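Local coordinates for protein putative Type I topoisomerase (Deinococcus radiodurans, PDB 3M4A) that binds DNA and, as a type IB topoisomerase, probably catalyses ATP-independent single-strand breakage, passage and rejoining, at residues A[247-257]-A[294-305]; A[92-100]-A[329-337]. All coordinates share one frame; numbering follows the deposited sequence. Where two conformers were deposited one is given.

Interaction 1 (A[247-257]-A[294-305])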
loop_
_atom_site.group_PDB
_atom_site.type_symbol
_atom_site.label_atom_id
_atom_site.label_comp_id
_atom_site.label_asym_id
_atom_site.label_seq_id
_atom_site.Cartn_x
_atom_site.Cartn_y
_atom_site.Cartn_z
ATOM N N ALA A 247 2.064 -5.232 -13.066
ATOM C CA ALA A 247 2.103 -6.358 -13.995
ATOM C C ALA A 247 0.808 -6.465 -14.804
ATOM O O ALA A 247 0.835 -6.610 -16.032
ATOM C CB ALA A 247 2.390 -7.653 -13.250
ATOM N N ALA A 248 -0.327 -6.364 -14.127
ATOM C CA ALA A 248 -1.613 -6.495 -14.810
ATOM C C ALA A 248 -1.838 -5.362 -15.825
ATOM O O ALA A 248 -2.329 -5.584 -16.936
ATOM C CB ALA A 248 -2.744 -6.541 -13.781
ATOM N N GLU A 249 -1.467 -4.147 -15.441
ATOM C CA GLU A 249 -1.551 -2.979 -16.339
ATOM C C GLU A 249 -0.666 -3.149 -17.547
ATOM O O GLU A 249 -1.087 -2.905 -18.683
ATOM C CB GLU A 249 -1.117 -1.725 -15.589
ATOM C CG GLU A 249 -2.120 -1.227 -14.603
ATOM C CD GLU A 249 -1.626 -0.044 -13.776
ATOM O OE1 GLU A 249 -0.392 0.108 -13.564
ATOM O OE2 GLU A 249 -2.483 0.729 -13.334
ATOM N N TYR A 250 0.563 -3.576 -17.287
ATOM C CA TYR A 250 1.531 -3.842 -18.339
ATOM C C TYR A 250 0.971 -4.849 -19.329
ATOM O O TYR A 250 0.964 -4.601 -20.510
ATOM C CB TYR A 250 2.828 -4.346 -17.739
ATOM C CG TYR A 250 3.981 -4.512 -18.696
ATOM C CD1 TYR A 250 4.835 -3.440 -18.982
ATOM C CD2 TYR A 250 4.246 -5.735 -19.274
ATOM C CE1 TYR A 250 5.911 -3.589 -19.835
ATOM C CE2 TYR A 250 5.338 -5.898 -20.133
ATOM C CZ TYR A 250 6.158 -4.807 -20.406
ATOM O OH TYR A 250 7.244 -4.966 -21.254
ATOM N N LEU A 251 0.487 -5.986 -18.846
ATOM C CA LEU A 251 -0.031 -7.003 -19.755
ATOM C C LEU A 251 -1.248 -6.509 -20.558
ATOM O O LEU A 251 -1.380 -6.784 -21.760
ATOM C CB LEU A 251 -0.342 -8.283 -18.973
ATOM C CG LEU A 251 0.878 -8.993 -18.368
ATOM C CD1 LEU A 251 0.476 -10.112 -17.411
ATOM C CD2 LEU A 251 1.804 -9.528 -19.476
ATOM N N ALA A 252 -2.138 -5.759 -19.914
ATOM C CA ALA A 252 -3.321 -5.221 -20.596
ATOM C C ALA A 252 -2.897 -4.274 -21.720
ATOM O O ALA A 252 -3.474 -4.267 -22.823
ATOM C CB ALA A 252 -4.223 -4.508 -19.605
ATOM N N GLN A 253 -1.863 -3.490 -21.447
ATOM C CA GLN A 253 -1.383 -2.503 -22.396
ATOM C C GLN A 253 -0.590 -3.123 -23.535
ATOM O O GLN A 253 -0.772 -2.745 -24.705
ATOM C CB GLN A 253 -0.587 -1.440 -21.644
ATOM C CG GLN A 253 -1.524 -0.602 -20.821
ATOM C CD GLN A 253 -0.832 0.229 -19.767
ATOM O OE1 GLN A 253 0.365 0.537 -19.864
ATOM N NE2 GLN A 253 -1.591 0.611 -18.755
ATOM N N GLN A 254 0.256 -4.100 -23.216
ATOM C CA GLN A 254 0.997 -4.832 -24.251
ATOM C C GLN A 254 0.020 -5.568 -25.157
ATOM O O GLN A 254 0.141 -5.521 -26.384
ATOM C CB GLN A 254 1.987 -5.824 -23.631
ATOM C CG GLN A 254 3.107 -5.187 -22.797
ATOM C CD GLN A 254 3.753 -3.997 -23.486
ATOM O OE1 GLN A 254 4.300 -4.121 -24.593
ATOM N NE2 GLN A 254 3.663 -2.826 -22.861
ATOM N N GLY A 255 -0.945 -6.244 -24.543
ATOM C CA GLY A 255 -2.001 -6.934 -25.268
ATOM C C GLY A 255 -1.691 -8.413 -25.338
ATOM O O GLY A 255 -0.537 -8.833 -25.209
ATOM N N THR A 256 -2.742 -9.192 -25.562
ATOM C CA THR A 256 -2.648 -10.646 -25.592
ATOM C C THR A 256 -1.970 -11.125 -26.876
ATOM O O THR A 256 -1.848 -10.378 -27.860
ATOM C CB THR A 256 -4.041 -11.288 -25.467
ATOM O OG1 THR A 256 -4.911 -10.750 -26.464
ATOM C CG2 THR A 256 -4.651 -11.026 -24.082
ATOM N N GLU A 257 -1.504 -12.369 -26.828
ATOM C CA GLU A 257 -0.792 -12.994 -27.932
ATOM C C GLU A 257 -1.595 -14.195 -28.394
ATOM O O GLU A 257 -2.267 -14.829 -27.588
ATOM C CB GLU A 257 0.594 -13.435 -27.479
ATOM C CG GLU A 257 1.584 -12.288 -27.271
ATOM C CD GLU A 257 1.891 -11.537 -28.557
ATOM O OE1 GLU A 257 1.713 -12.118 -29.658
ATOM O OE2 GLU A 257 2.316 -10.364 -28.479
ATOM N N ILE A 294 -2.800 -13.395 -12.322
ATOM C CA ILE A 294 -2.754 -12.407 -13.401
ATOM C C ILE A 294 -2.142 -12.994 -14.683
ATOM O O ILE A 294 -2.600 -12.726 -15.808
ATOM C CB ILE A 294 -1.976 -11.133 -12.914
ATOM C CG1 ILE A 294 -2.915 -10.220 -12.116
ATOM C CG2 ILE A 294 -1.354 -10.359 -14.066
ATOM C CD1 ILE A 294 -3.525 -10.868 -10.888
ATOM N N PHE A 295 -1.091 -13.804 -14.491
ATOM C CA PHE A 295 -0.397 -14.493 -15.589
ATOM C C PHE A 295 -1.274 -15.608 -16.179
ATOM O O PHE A 295 -1.353 -15.739 -17.395
ATOM C CB PHE A 295 0.938 -15.066 -15.100
ATOM C CG PHE A 295 2.024 -14.032 -14.911
ATOM C CD1 PHE A 295 1.758 -12.666 -14.991
ATOM C CD2 PHE A 295 3.320 -14.433 -14.649
ATOM C CE1 PHE A 295 2.770 -11.736 -14.824
ATOM C CE2 PHE A 295 4.344 -13.489 -14.477
ATOM C CZ PHE A 295 4.049 -12.144 -14.562
ATOM N N ASP A 296 -1.938 -16.377 -15.318
ATOM C CA ASP A 296 -2.934 -17.376 -15.766
ATOM C C ASP A 296 -3.972 -16.751 -16.695
ATOM O O ASP A 296 -4.225 -17.240 -17.803
ATOM C CB ASP A 296 -3.675 -18.017 -14.591
ATOM C CG ASP A 296 -2.803 -18.933 -13.750
ATOM O OD1 ASP A 296 -1.742 -19.410 -14.222
ATOM O OD2 ASP A 296 -3.200 -19.163 -12.597
ATOM N N ARG A 297 -4.565 -15.637 -16.269
ATOM C CA ARG A 297 -5.556 -14.988 -17.109
ATOM C C ARG A 297 -4.969 -14.528 -18.437
ATOM O O ARG A 297 -5.574 -14.725 -19.499
ATOM C CB ARG A 297 -6.238 -13.840 -16.359
ATOM C CG ARG A 297 -7.005 -14.278 -15.139
ATOM C CD ARG A 297 -8.200 -15.204 -15.414
ATOM N NE ARG A 297 -8.775 -15.545 -14.126
ATOM C CZ ARG A 297 -8.347 -16.532 -13.335
ATOM N NH1 ARG A 297 -7.357 -17.330 -13.729
ATOM N NH2 ARG A 297 -8.902 -16.734 -12.153
ATOM N N TYR A 298 -3.773 -13.941 -18.400
ATOM C CA TYR A 298 -3.115 -13.500 -19.622
ATOM C C TYR A 298 -2.926 -14.653 -20.606
ATOM O O TYR A 298 -3.180 -14.510 -21.798
ATOM C CB TYR A 298 -1.765 -12.853 -19.298
ATOM C CG TYR A 298 -1.084 -12.303 -20.520
ATOM C CD1 TYR A 298 -1.566 -11.155 -21.148
ATOM C CD2 TYR A 298 0.026 -12.947 -21.076
ATOM C CE1 TYR A 298 -0.954 -10.650 -22.279
ATOM C CE2 TYR A 298 0.653 -12.448 -22.203
ATOM C CZ TYR A 298 0.164 -11.305 -22.807
ATOM O OH TYR A 298 0.771 -10.805 -23.938
ATOM N N LEU A 299 -2.496 -15.793 -20.095
ATOM C CA LEU A 299 -2.266 -16.985 -20.921
ATOM C C LEU A 299 -3.552 -17.554 -21.533
ATOM O O LEU A 299 -3.502 -18.232 -22.568
ATOM C CB LEU A 299 -1.528 -18.054 -20.110
ATOM C CG LEU A 299 -0.065 -17.692 -19.844
ATOM C CD1 LEU A 299 0.570 -18.648 -18.851
ATOM C CD2 LEU A 299 0.727 -17.650 -21.125
ATOM N N ASP A 300 -4.685 -17.250 -20.914
ATOM C CA ASP A 300 -6.007 -17.580 -21.443
ATOM C C ASP A 300 -6.637 -16.425 -22.240
ATOM O O ASP A 300 -7.828 -16.477 -22.567
ATOM C CB ASP A 300 -6.931 -17.994 -20.288
ATOM C CG ASP A 300 -6.638 -19.405 -19.772
ATOM O OD1 ASP A 300 -5.951 -20.170 -20.472
ATOM O OD2 ASP A 300 -7.098 -19.738 -18.671
ATOM N N GLY A 301 -5.854 -15.380 -22.526
ATOM C CA GLY A 301 -6.282 -14.263 -23.374
ATOM C C GLY A 301 -7.148 -13.219 -22.684
ATOM O O GLY A 301 -7.911 -12.500 -23.342
ATOM N N LYS A 302 -7.024 -13.118 -21.360
ATOM C CA LYS A 302 -7.836 -12.189 -20.585
ATOM C C LYS A 302 -6.947 -11.207 -19.834
ATOM O O LYS A 302 -5.942 -11.599 -19.256
ATOM C CB LYS A 302 -8.720 -12.947 -19.609
ATOM C CG LYS A 302 -9.740 -13.870 -20.309
ATOM C CD LYS A 302 -10.452 -14.760 -19.315
ATOM C CE LYS A 302 -11.586 -15.547 -19.985
ATOM N NZ LYS A 302 -11.593 -16.943 -19.500
ATOM N N VAL A 303 -7.343 -9.942 -19.841
ATOM C CA VAL A 303 -6.552 -8.868 -19.206
ATOM C C VAL A 303 -7.489 -7.979 -18.394
ATOM O O VAL A 303 -8.708 -8.231 -18.343
ATOM C CB VAL A 303 -5.788 -8.043 -20.253
ATOM C CG1 VAL A 303 -4.701 -8.917 -20.916
ATOM C CG2 VAL A 303 -6.736 -7.467 -21.308
ATOM N N LEU A 304 -6.953 -6.944 -17.743
ATOM C CA LEU A 304 -7.787 -6.093 -16.872
ATOM C C LEU A 304 -9.059 -5.594 -17.571
ATOM O O LEU A 304 -10.118 -5.572 -16.963
ATOM C CB LEU A 304 -6.999 -4.880 -16.376
ATOM C CG LEU A 304 -5.900 -5.156 -15.358
ATOM C CD1 LEU A 304 -5.148 -3.848 -15.039
ATOM C CD2 LEU A 304 -6.463 -5.805 -14.090
ATOM N N ASP A 305 -8.931 -5.219 -18.846
ATOM C CA ASP A 305 -10.065 -4.727 -19.652
ATOM C C ASP A 305 -11.294 -5.645 -19.578
ATOM O O ASP A 305 -12.430 -5.183 -19.657
ATOM C CB ASP A 305 -9.706 -4.640 -21.143
ATOM C CG ASP A 305 -8.352 -4.000 -21.425
ATOM O OD1 ASP A 305 -7.678 -3.513 -20.498
ATOM O OD2 ASP A 305 -7.964 -4.005 -22.624
HETATM O O HOH W 1 -4.062 -7.709 -17.277
HETATM O O HOH W 2 -5.675 -5.267 -24.143
HETATM O O HOH W 3 -2.090 -13.755 -24.331
HETATM O O HOH W 4 -2.150 -17.116 -25.071
#
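Leu-251 and Tyr-298 form the middle of a packing contact between two nearly parallel helices in the helical catalytic-core region characteristic of the type IB topoisomerase family. Residues 247-254 of helix 235-254 and residues 294-299 of helix 292-299 approach to 10.4 Å between axes. The second helix ends in a Schellman motif with Gly-301 as its C-prime residue, and this turns the chain so that residues 303-305 lie against the first helix.

The apolar contacts come first from Leu-251, whose two methyls go to different partners. CD2 sits over the centre of the Tyr-298 ring, almost on its normal, in a CH-pi contact 3.9 Å from the ring centroid. Leu-251 CD1 meets Phe-295 CD1 at 3.7 Å, the two side chains crossing at about a right angle. Beside them, Ala-248 CB faces CG and CD2 of Leu-304. The small Ala-252 lets Val-303 in close, with Val-303 CB 3.8 Å from Ala-252 CA. Farther out, Thr-256 CG2 rests on the carbonyl carbon of Gly-301 and on Val-303 CG1.

The direct hydrogen bond is made by the phenol. Tyr-298 CG lies opposite the backbone N (chi1 -176°), which carries the ring across to the end of helix 235-254, where Tyr-298 OH donates to Gly-255 O at 2.7 Å. The C=O...O angle is 139° and the donor is tilted 27° from the carbonyl plane, while the carbonyl oxygen lies at the ring's edge.

Waters add further polar links. One molecule accepts from Leu-304 N and donates to Ala-248 O, joining the two backbones. Another donates to Asp-305 OD2 at 3.0 Å and to Ala-252 O at 2.8 Å. A third accepts from Glu-257 N and lies over the face of the Tyr-298 ring opposite Leu-251 CD2.

Interaction 2 (A[92-100]-A[329-337]); sequences WQRLTRFAG and KRMLESERT
Trp-92 lays one face of its indole over the Glu-335 side chain, whose CG stands 3.6 Å from the centroid of the five-membered ring in a CH-pi contact. The opposite face is covered by CG of its neighbour Gln-93, so aliphatic carbon sandwiches the indole. Trp-92 CG lies between the backbone N and the carbonyl carbon (chi1 66°), which brings the six-membered ring to Arg-336, and Trp-92 CZ3 comes within 3.9 Å of Arg-336 CB. An alanine at this position would remove the indole, and would probably leave Glu-335 CG and Arg-336 CB without their flat partner and a gap between the helices.

Here residues 92-100 and 329-337, on helices 91-113 and 323-337, cross at -134°, nearer antiparallel than parallel, their axes approaching to 9.4 Å, with Leu-332 between Trp-92 and Leu-95. Leu-332 CD1 meets Leu-95 CB at 3.8 Å and CD2 faces Trp-92 CB. Thr-96 slides past Leu-332 in the opposite direction, and in one of its two conformers OG1 donates to Trp-92 O within its own helix. The methyl CG2 of that conformer touches Glu-333 CG.

At the other end Lys-329 runs fully extended alongside Ala-99, its CG 3.8 Å from Ala-99 CB. Lys-329 NZ donates to a water at 2.9 Å, and the same water donates a hydrogen bond to Ala-99 O at 2.8 Å, bridging the two helices.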
loop_
_atom_site.group_PDB
_atom_site.type_symbol
_atom_site.label_atom_id
_atom_site.label_comp_id
_atom_site.label_asym_id
_atom_site.label_seq_id
_atom_site.Cartn_x
_atom_site.Cartn_y
_atom_site.Cartn_z
ATOM N N TRP A 92 -3.659 -14.598 -3.889
ATOM C CA TRP A 92 -4.877 -14.020 -4.464
ATOM C C TRP A 92 -5.932 -13.747 -3.390
ATOM O O TRP A 92 -6.645 -12.743 -3.471
ATOM C CB TRP A 92 -5.449 -14.852 -5.619
ATOM C CG TRP A 92 -5.964 -16.194 -5.235
ATOM C CD1 TRP A 92 -5.265 -17.357 -5.231
ATOM C CD2 TRP A 92 -7.292 -16.520 -4.810
ATOM N NE1 TRP A 92 -6.069 -18.392 -4.828
ATOM C CE2 TRP A 92 -7.319 -17.908 -4.560
ATOM C CE3 TRP A 92 -8.459 -15.778 -4.612
ATOM C CZ2 TRP A 92 -8.464 -18.571 -4.123
ATOM C CZ3 TRP A 92 -9.611 -16.447 -4.175
ATOM C CH2 TRP A 92 -9.598 -17.826 -3.946
ATOM N N GLN A 93 -5.993 -14.604 -2.367
ATOM C CA GLN A 93 -6.920 -14.408 -1.249
ATOM C C GLN A 93 -6.555 -13.197 -0.391
ATOM O O GLN A 93 -7.417 -12.365 -0.071
ATOM C CB GLN A 93 -6.954 -15.649 -0.351
ATOM C CG GLN A 93 -7.453 -16.888 -1.038
ATOM C CD GLN A 93 -7.362 -18.099 -0.135
ATOM O OE1 GLN A 93 -6.273 -18.566 0.185
ATOM N NE2 GLN A 93 -8.508 -18.613 0.276
ATOM N N ARG A 94 -5.287 -13.106 -0.007
ATOM C CA ARG A 94 -4.823 -11.975 0.791
ATOM C C ARG A 94 -5.004 -10.652 0.035
ATOM O O ARG A 94 -5.441 -9.656 0.626
ATOM C CB ARG A 94 -3.364 -12.136 1.217
ATOM C CG ARG A 94 -2.951 -11.144 2.295
ATOM C CD ARG A 94 -1.517 -11.339 2.710
ATOM N NE ARG A 94 -1.022 -10.253 3.562
ATOM C CZ ARG A 94 -1.149 -10.224 4.887
ATOM N NH1 ARG A 94 -1.738 -11.226 5.534
ATOM N NH2 ARG A 94 -0.658 -9.204 5.578
ATOM N N LEU A 95 -4.693 -10.647 -1.258
ATOM C CA LEU A 95 -4.789 -9.414 -2.055
ATOM C C LEU A 95 -6.229 -8.969 -2.313
ATOM O O LEU A 95 -6.509 -7.771 -2.373
ATOM C CB LEU A 95 -4.058 -9.566 -3.396
ATOM C CG LEU A 95 -2.523 -9.596 -3.357
ATOM C CD1 LEU A 95 -1.947 -9.529 -4.760
ATOM C CD2 LEU A 95 -1.974 -8.472 -2.488
ATOM N N THR A 96 -7.146 -9.915 -2.499
ATOM C CA THR A 96 -8.555 -9.551 -2.652
ATOM C C THR A 96 -9.044 -8.862 -1.393
ATOM O O THR A 96 -9.751 -7.864 -1.461
ATOM C CB THR A 96 -9.426 -10.808 -2.903
ATOM O OG1 THR A 96 -8.895 -11.536 -4.013
ATOM C CG2 THR A 96 -10.866 -10.420 -3.196
ATOM N N ARG A 97 -8.646 -9.385 -0.239
ATOM C CA ARG A 97 -9.034 -8.785 1.020
ATOM C C ARG A 97 -8.340 -7.436 1.232
ATOM O O ARG A 97 -8.962 -6.482 1.685
ATOM C CB ARG A 97 -8.749 -9.726 2.185
ATOM C CG ARG A 97 -9.495 -9.352 3.454
ATOM C CD ARG A 97 -11.019 -9.582 3.349
ATOM N NE ARG A 97 -11.377 -10.997 3.392
ATOM C CZ ARG A 97 -11.495 -11.730 4.499
ATOM N NH1 ARG A 97 -11.267 -11.204 5.697
ATOM N NH2 ARG A 97 -11.839 -13.008 4.410
ATOM N N PHE A 98 -7.064 -7.355 0.876
ATOM C CA PHE A 98 -6.348 -6.070 0.924
ATOM C C PHE A 98 -7.054 -5.007 0.067
ATOM O O PHE A 98 -7.223 -3.865 0.505
ATOM C CB PHE A 98 -4.904 -6.249 0.466
ATOM C CG PHE A 98 -4.075 -5.001 0.557
ATOM C CD1 PHE A 98 -3.740 -4.476 1.789
ATOM C CD2 PHE A 98 -3.607 -4.363 -0.588
ATOM C CE1 PHE A 98 -2.963 -3.344 1.906
ATOM C CE2 PHE A 98 -2.814 -3.215 -0.485
ATOM C CZ PHE A 98 -2.512 -2.700 0.758
ATOM N N ALA A 99 -7.502 -5.376 -1.135
ATOM C CA ALA A 99 -8.233 -4.452 -1.997
ATOM C C ALA A 99 -9.528 -3.993 -1.332
ATOM O O ALA A 99 -9.977 -2.866 -1.539
ATOM C CB ALA A 99 -8.534 -5.112 -3.344
ATOM N N GLY A 100 -10.107 -4.864 -0.512
ATOM C CA GLY A 100 -11.268 -4.501 0.305
ATOM C C GLY A 100 -11.003 -3.476 1.401
ATOM O O GLY A 100 -11.947 -2.792 1.834
ATOM N N LYS A 329 -9.101 -6.212 -8.750
ATOM C CA LYS A 329 -9.886 -6.848 -7.717
ATOM C C LYS A 329 -10.834 -7.874 -8.312
ATOM O O LYS A 329 -10.915 -8.987 -7.825
ATOM C CB LYS A 329 -10.696 -5.837 -6.927
ATOM C CG LYS A 329 -11.276 -6.458 -5.665
ATOM C CD LYS A 329 -12.114 -5.517 -4.867
ATOM C CE LYS A 329 -12.498 -6.189 -3.553
ATOM N NZ LYS A 329 -13.550 -5.449 -2.810
ATOM N N ARG A 330 -11.535 -7.473 -9.363
ATOM C CA ARG A 330 -12.491 -8.357 -10.030
ATOM C C ARG A 330 -11.790 -9.539 -10.698
ATOM O O ARG A 330 -12.299 -10.668 -10.645
ATOM C CB ARG A 330 -13.333 -7.567 -11.016
ATOM C CG ARG A 330 -14.324 -6.662 -10.315
ATOM C CD ARG A 330 -15.111 -5.816 -11.286
ATOM N NE ARG A 330 -15.867 -6.636 -12.221
ATOM C CZ ARG A 330 -17.027 -7.222 -11.955
ATOM N NH1 ARG A 330 -17.612 -7.086 -10.768
ATOM N NH2 ARG A 330 -17.604 -7.961 -12.889
ATOM N N MET A 331 -10.616 -9.300 -11.290
ATOM C CA MET A 331 -9.826 -10.417 -11.844
ATOM C C MET A 331 -9.436 -11.422 -10.765
ATOM O O MET A 331 -9.564 -12.642 -10.969
ATOM C CB MET A 331 -8.582 -9.911 -12.578
ATOM C CG MET A 331 -7.749 -11.013 -13.190
ATOM S SD MET A 331 -6.206 -10.411 -13.909
ATOM C CE MET A 331 -6.761 -9.841 -15.498
ATOM N N LEU A 332 -8.945 -10.941 -9.626
ATOM C CA LEU A 332 -8.578 -11.843 -8.537
ATOM C C LEU A 332 -9.797 -12.594 -8.015
ATOM O O LEU A 332 -9.712 -13.784 -7.696
ATOM C CB LEU A 332 -7.901 -11.101 -7.396
ATOM C CG LEU A 332 -6.539 -10.493 -7.741
ATOM C CD1 LEU A 332 -6.063 -9.629 -6.566
ATOM C CD2 LEU A 332 -5.492 -11.568 -8.093
ATOM N N GLU A 333 -10.927 -11.900 -7.939
ATOM C CA GLU A 333 -12.178 -12.534 -7.508
ATOM C C GLU A 333 -12.616 -13.691 -8.435
ATOM O O GLU A 333 -13.296 -14.621 -7.981
ATOM C CB GLU A 333 -13.287 -11.483 -7.327
ATOM C CG GLU A 333 -13.065 -10.636 -6.069
ATOM C CD GLU A 333 -14.083 -9.519 -5.873
ATOM O OE1 GLU A 333 -14.628 -8.992 -6.876
ATOM O OE2 GLU A 333 -14.315 -9.158 -4.692
ATOM N N SER A 334 -12.209 -13.669 -9.702
ATOM C CA SER A 334 -12.566 -14.761 -10.611
ATOM C C SER A 334 -11.939 -16.101 -10.202
ATOM O O SER A 334 -12.441 -17.154 -10.599
ATOM C CB SER A 334 -12.194 -14.425 -12.056
ATOM O OG SER A 334 -10.798 -14.445 -12.262
ATOM N N GLU A 335 -10.855 -16.070 -9.429
ATOM C CA GLU A 335 -10.203 -17.303 -8.982
ATOM C C GLU A 335 -11.098 -18.030 -7.974
ATOM O O GLU A 335 -11.168 -19.263 -7.969
ATOM C CB GLU A 335 -8.826 -17.002 -8.378
ATOM C CG GLU A 335 -7.979 -18.248 -8.007
ATOM C CD GLU A 335 -7.411 -19.020 -9.199
ATOM O OE1 GLU A 335 -7.587 -18.625 -10.367
ATOM O OE2 GLU A 335 -6.761 -20.055 -8.954
ATOM N N ARG A 336 -11.787 -17.264 -7.130
ATOM C CA ARG A 336 -12.775 -17.817 -6.204
ATOM C C ARG A 336 -13.907 -18.475 -6.973
ATOM O O ARG A 336 -14.325 -19.591 -6.646
ATOM C CB ARG A 336 -13.339 -16.716 -5.297
ATOM C CG ARG A 336 -14.412 -17.186 -4.313
ATOM C CD ARG A 336 -14.814 -16.080 -3.365
ATOM N NE ARG A 336 -13.693 -15.654 -2.527
ATOM C CZ ARG A 336 -13.239 -16.320 -1.462
ATOM N NH1 ARG A 336 -13.807 -17.462 -1.069
ATOM N NH2 ARG A 336 -12.210 -15.841 -0.777
ATOM N N THR A 337 -14.393 -17.777 -7.997
ATOM C CA THR A 337 -15.489 -18.268 -8.827
ATOM C C THR A 337 -15.102 -19.539 -9.587
ATOM O O THR A 337 -15.965 -20.374 -9.865
ATOM C CB THR A 337 -15.955 -17.194 -9.830
ATOM O OG1 THR A 337 -16.301 -15.997 -9.118
ATOM C CG2 THR A 337 -17.163 -17.679 -10.633
HETATM O O HOH W 5 -12.614 -2.777 -2.411
#

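In the fold
The two contacts share a neighbourhood in the helical bundle and are joined directly: Arg-297 forms a salt bridge with Glu-335 and touches Met-331, so helix 323-337 lies against helix 292-299 as well as helix 91-113. Leu-95 and Ala-99 in turn touch helix 235-254, which supplies one side of interaction 1. Both contacts are partly buried. Interaction 1 lies farther from the chain centre, about 22 Å against 15 Å from contact centre to chain centre. Both include water bridges, but only interaction 1 has a direct hydrogen bond across, from phenol to carbonyl; interaction 2 relies more on indole and aliphatic surfaces.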